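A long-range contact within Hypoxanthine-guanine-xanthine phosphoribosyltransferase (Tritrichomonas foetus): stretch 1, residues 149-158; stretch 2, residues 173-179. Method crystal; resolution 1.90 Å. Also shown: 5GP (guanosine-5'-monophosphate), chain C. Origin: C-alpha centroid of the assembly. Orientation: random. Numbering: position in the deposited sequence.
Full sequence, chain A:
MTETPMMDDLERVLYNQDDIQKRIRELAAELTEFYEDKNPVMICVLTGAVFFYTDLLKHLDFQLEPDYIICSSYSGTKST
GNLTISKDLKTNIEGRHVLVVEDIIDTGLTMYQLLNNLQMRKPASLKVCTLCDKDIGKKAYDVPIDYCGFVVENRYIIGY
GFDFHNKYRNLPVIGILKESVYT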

# COMPACT_ATOMS: atom_id res chain seq x y z
N GLY A 149 0.17 14.69 -10.27
CA GLY A 149 0.38 15.49 -9.08
C GLY A 149 1.31 16.68 -9.29
O GLY A 149 0.89 17.82 -9.15
N PHE A 150 2.55 16.41 -9.68
CA PHE A 150 3.56 17.45 -9.88
C PHE A 150 4.50 17.16 -11.05
O PHE A 150 4.79 16.00 -11.36
N VAL A 151 5.01 18.22 -11.66
CA VAL A 151 5.99 18.07 -12.72
C VAL A 151 7.30 18.32 -11.99
O VAL A 151 7.48 19.33 -11.32
N VAL A 152 8.19 17.35 -12.09
CA VAL A 152 9.46 17.37 -11.39
C VAL A 152 10.64 17.59 -12.35
O VAL A 152 10.55 17.29 -13.53
N GLU A 153 11.73 18.16 -11.85
CA GLU A 153 12.88 18.40 -12.71
C GLU A 153 13.67 17.13 -12.95
O GLU A 153 13.53 16.16 -12.20
N ASN A 154 14.51 17.16 -13.97
CA ASN A 154 15.31 16.01 -14.35
C ASN A 154 16.45 15.66 -13.39
O ASN A 154 17.63 15.81 -13.74
N ARG A 155 16.09 15.20 -12.20
CA ARG A 155 17.07 14.80 -11.18
C ARG A 155 16.53 13.51 -10.55
O ARG A 155 15.40 13.12 -10.82
N TYR A 156 17.35 12.85 -9.73
CA TYR A 156 16.90 11.62 -9.08
C TYR A 156 16.06 12.00 -7.89
O TYR A 156 16.56 12.57 -6.92
N ILE A 157 14.77 11.72 -7.99
CA ILE A 157 13.80 12.03 -6.96
C ILE A 157 13.80 10.99 -5.84
O ILE A 157 13.82 9.77 -6.07
N ILE A 158 13.69 11.49 -4.61
CA ILE A 158 13.72 10.66 -3.43
C ILE A 158 12.62 11.11 -2.43
O ILE A 158 12.18 12.26 -2.48
N VAL A 173 8.74 14.16 2.43
CA VAL A 173 8.84 15.13 1.36
C VAL A 173 9.33 14.47 0.07
O VAL A 173 9.78 13.32 0.07
N ILE A 174 9.21 15.20 -1.03
CA ILE A 174 9.72 14.74 -2.31
C ILE A 174 10.93 15.65 -2.51
O ILE A 174 10.81 16.87 -2.41
N GLY A 175 12.10 15.07 -2.71
CA GLY A 175 13.29 15.89 -2.88
C GLY A 175 14.30 15.27 -3.81
O GLY A 175 14.10 14.17 -4.31
N ILE A 176 15.40 15.99 -4.02
CA ILE A 176 16.48 15.57 -4.90
C ILE A 176 17.59 14.89 -4.11
O ILE A 176 18.05 15.42 -3.09
N LEU A 177 18.02 13.73 -4.59
CA LEU A 177 19.09 12.97 -3.95
C LEU A 177 20.40 13.70 -4.28
O LEU A 177 20.63 14.06 -5.44
N LYS A 178 21.23 13.97 -3.26
CA LYS A 178 22.51 14.64 -3.47
C LYS A 178 23.36 13.84 -4.44
O LYS A 178 23.28 12.62 -4.48
N GLU A 179 24.22 14.54 -5.17
CA GLU A 179 25.11 13.89 -6.13
C GLU A 179 26.12 13.02 -5.40
O GLU A 179 27.06 12.51 -6.01

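The apolar centre of this contact is built on a short antiparallel pairing, in which Ile157 faces Ile176 as a non-hydrogen-bonded pair and Ile158 faces Gly175 as a hydrogen-bonded one. Ile157 and Ile176 send their side chains to the same face of the sheet. Ile157 (chi1 m, chi2 m) reaches Ile176 CG1 with its CD1 at 4.4 Å, but its tighter fit is diagonal: its CG2 lies 3.5 Å from CG2 of Ile174 (m, t). Ile174 thereby joins this cluster, and its CD1 extends to Phe150 CE2 at 4.3 Å, where the m rotamer of the phenylalanine brings its ring within a loose contact.

The side chain of Ile158 goes to the other face, where its partner Gly175 contributes none. Ile158 has chi1 between wells at -136°, and its apolar contact is diagonal, CB to Leu177 CB at 4.4 Å. The same Leu177 CB lies near the plane of the Tyr156 ring, at its edge, 4.0 Å from Tyr156 CD2; Leu177 has chi1 t and Tyr156 has chi1 t.

The backbone fixes this register. Ile158 N donates to Gly175 O at 2.7 Å and Gly175 N returns a bond to Ile158 O at 2.8 Å, while Leu177 N reaches Tyr156 O at 3.0 Å. Between these bonds, Ile157 CA approaches Gly175 O at 3.4 Å in a CA-H...O contact.

The pairing also leaves Ile157 free to read the nucleotide with its own backbone. Its N donates to O6 of guanosine-5'-monophosphate at 2.7 Å, and its O accepts from the base N1 at 2.9 Å and, weakly, from N2 at 3.4 Å. The base N1 also lies over one face of the Tyr156 ring, so that tyrosine offers its face to the ligand and its edge to Leu177.

Outward from Ile176 (m, t) the contact turns polar without losing its packing. Arg155 points toward the second stretch, and its m, m, m side chain lays one face of the guanidinium over Ile176 CG2, 3.4 Å from Arg155 NH2. At the guanidinium's edge, Arg155 NH2 forms a salt bridge with Glu179 OE2 at 2.8 Å, the hydrogen bond within it somewhat bent at 137°. Glu179 is poorly ordered and both residues touch a crystal neighbour, so this outer clasp is a less secure guide than the strand pairing. Glu153 (chi1 p) starts sideways, yet its OE2 comes within 3.2 Å of Ile176 CD1. The rule is economical: Ile176 meets Ile157 in the apolar cluster and also lies against the side chains of Arg155 and Glu153.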

# COMPACT_ATOMS: atom_id res chain seq x y z
CB PHE A 150 4.47 17.55 -8.64
CG PHE A 150 3.75 17.60 -7.32
CD1 PHE A 150 3.27 18.80 -6.82
CD2 PHE A 150 3.61 16.45 -6.56
CE1 PHE A 150 2.66 18.86 -5.57
CE2 PHE A 150 3.00 16.50 -5.32
CZ PHE A 150 2.52 17.70 -4.82
CB VAL A 151 5.78 19.07 -13.85
CG1 VAL A 151 6.99 19.06 -14.79
CG2 VAL A 151 4.51 18.69 -14.61
CB VAL A 152 9.57 16.04 -10.60
CG1 VAL A 152 10.59 15.10 -11.19
CG2 VAL A 152 9.78 16.31 -9.13
CB GLU A 153 13.79 19.48 -12.13
CG GLU A 153 14.24 19.21 -10.72
CD GLU A 153 14.91 20.39 -10.11
OE1 GLU A 153 14.22 21.39 -9.83
OE2 GLU A 153 16.13 20.33 -9.91
CB ASN A 154 15.86 16.22 -15.77
CG ASN A 154 16.40 14.95 -16.39
OD1 ASN A 154 16.30 13.86 -15.82
ND2 ASN A 154 16.96 15.08 -17.58
CB ARG A 155 17.21 15.88 -10.10
CG ARG A 155 17.68 17.26 -10.57
CD ARG A 155 19.13 17.26 -11.04
NE ARG A 155 20.03 16.76 -10.00
CZ ARG A 155 20.50 17.49 -8.99
NH1 ARG A 155 20.16 18.76 -8.85
NH2 ARG A 155 21.27 16.91 -8.08
CB TYR A 156 18.06 10.74 -8.64
CG TYR A 156 17.59 9.34 -8.28
CD1 TYR A 156 17.34 8.40 -9.27
CD2 TYR A 156 17.33 8.98 -6.95
CE1 TYR A 156 16.84 7.15 -8.97
CE2 TYR A 156 16.82 7.73 -6.64
CZ TYR A 156 16.58 6.82 -7.65
OH TYR A 156 16.09 5.58 -7.35
CB ILE A 157 12.38 12.21 -7.58
CG1 ILE A 157 12.45 13.28 -8.67
CG2 ILE A 157 11.34 12.56 -6.52
CD1 ILE A 157 13.09 14.61 -8.22
CB ILE A 158 15.17 10.73 -2.82
CG1 ILE A 158 15.63 9.35 -2.41
CG2 ILE A 158 15.30 11.78 -1.72
CD1 ILE A 158 15.73 8.41 -3.56
CB VAL A 173 9.87 16.25 1.70
CG1 VAL A 173 9.49 16.98 2.98
CG2 VAL A 173 11.28 15.66 1.84
CB ILE A 174 8.67 14.94 -3.42
CG1 ILE A 174 7.55 13.90 -3.27
CG2 ILE A 174 9.32 14.89 -4.80
CD1 ILE A 174 6.37 14.14 -4.17
CB ILE A 176 17.08 16.79 -5.66
CG1 ILE A 176 16.01 17.40 -6.59
CG2 ILE A 176 18.33 16.40 -6.44
CD1 ILE A 176 16.38 18.73 -7.17
CB LEU A 177 19.12 11.55 -4.53
CG LEU A 177 19.79 10.34 -3.87
CD1 LEU A 177 20.90 9.82 -4.75
CD2 LEU A 177 20.28 10.65 -2.47
CB LYS A 178 23.31 14.72 -2.17
CG LYS A 178 22.94 15.83 -1.23
CD LYS A 178 23.86 15.79 -0.03
CE LYS A 178 23.44 16.79 1.02
NZ LYS A 178 24.35 16.79 2.19
CB GLU A 179 25.83 14.94 -6.98
CG GLU A 179 24.92 15.66 -7.95
CD GLU A 179 24.19 14.69 -8.87
OE1 GLU A 179 24.85 13.80 -9.45
OE2 GLU A 179 22.95 14.81 -9.00
P 5GP C . 10.44 5.19 -17.43
O1P 5GP C . 9.34 6.18 -17.51
O2P 5GP C . 10.06 3.88 -17.97
O3P 5GP C . 11.69 5.74 -17.98
O5' 5GP C . 10.80 5.09 -15.92
C5' 5GP C . 9.87 5.12 -14.84
C4' 5GP C . 10.29 4.11 -13.85
O4' 5GP C . 11.55 4.41 -13.23
C3' 5GP C . 9.29 3.98 -12.74
O3' 5GP C . 9.45 2.65 -12.26
C2' 5GP C . 9.87 4.93 -11.76
O2' 5GP C . 9.43 4.60 -10.45
C1' 5GP C . 11.39 4.80 -11.87
N9 5GP C . 12.04 6.15 -11.67
C8 5GP C . 12.16 7.15 -12.62
N7 5GP C . 12.71 8.25 -12.17
C5 5GP C . 12.98 8.00 -10.83
C6 5GP C . 13.47 8.89 -9.82
O6 5GP C . 13.91 10.03 -9.97
N1 5GP C . 13.41 8.34 -8.54
C2 5GP C . 12.95 7.06 -8.26
N2 5GP C . 13.07 6.64 -7.00
N3 5GP C . 12.51 6.20 -9.21
C4 5GP C . 12.52 6.74 -10.48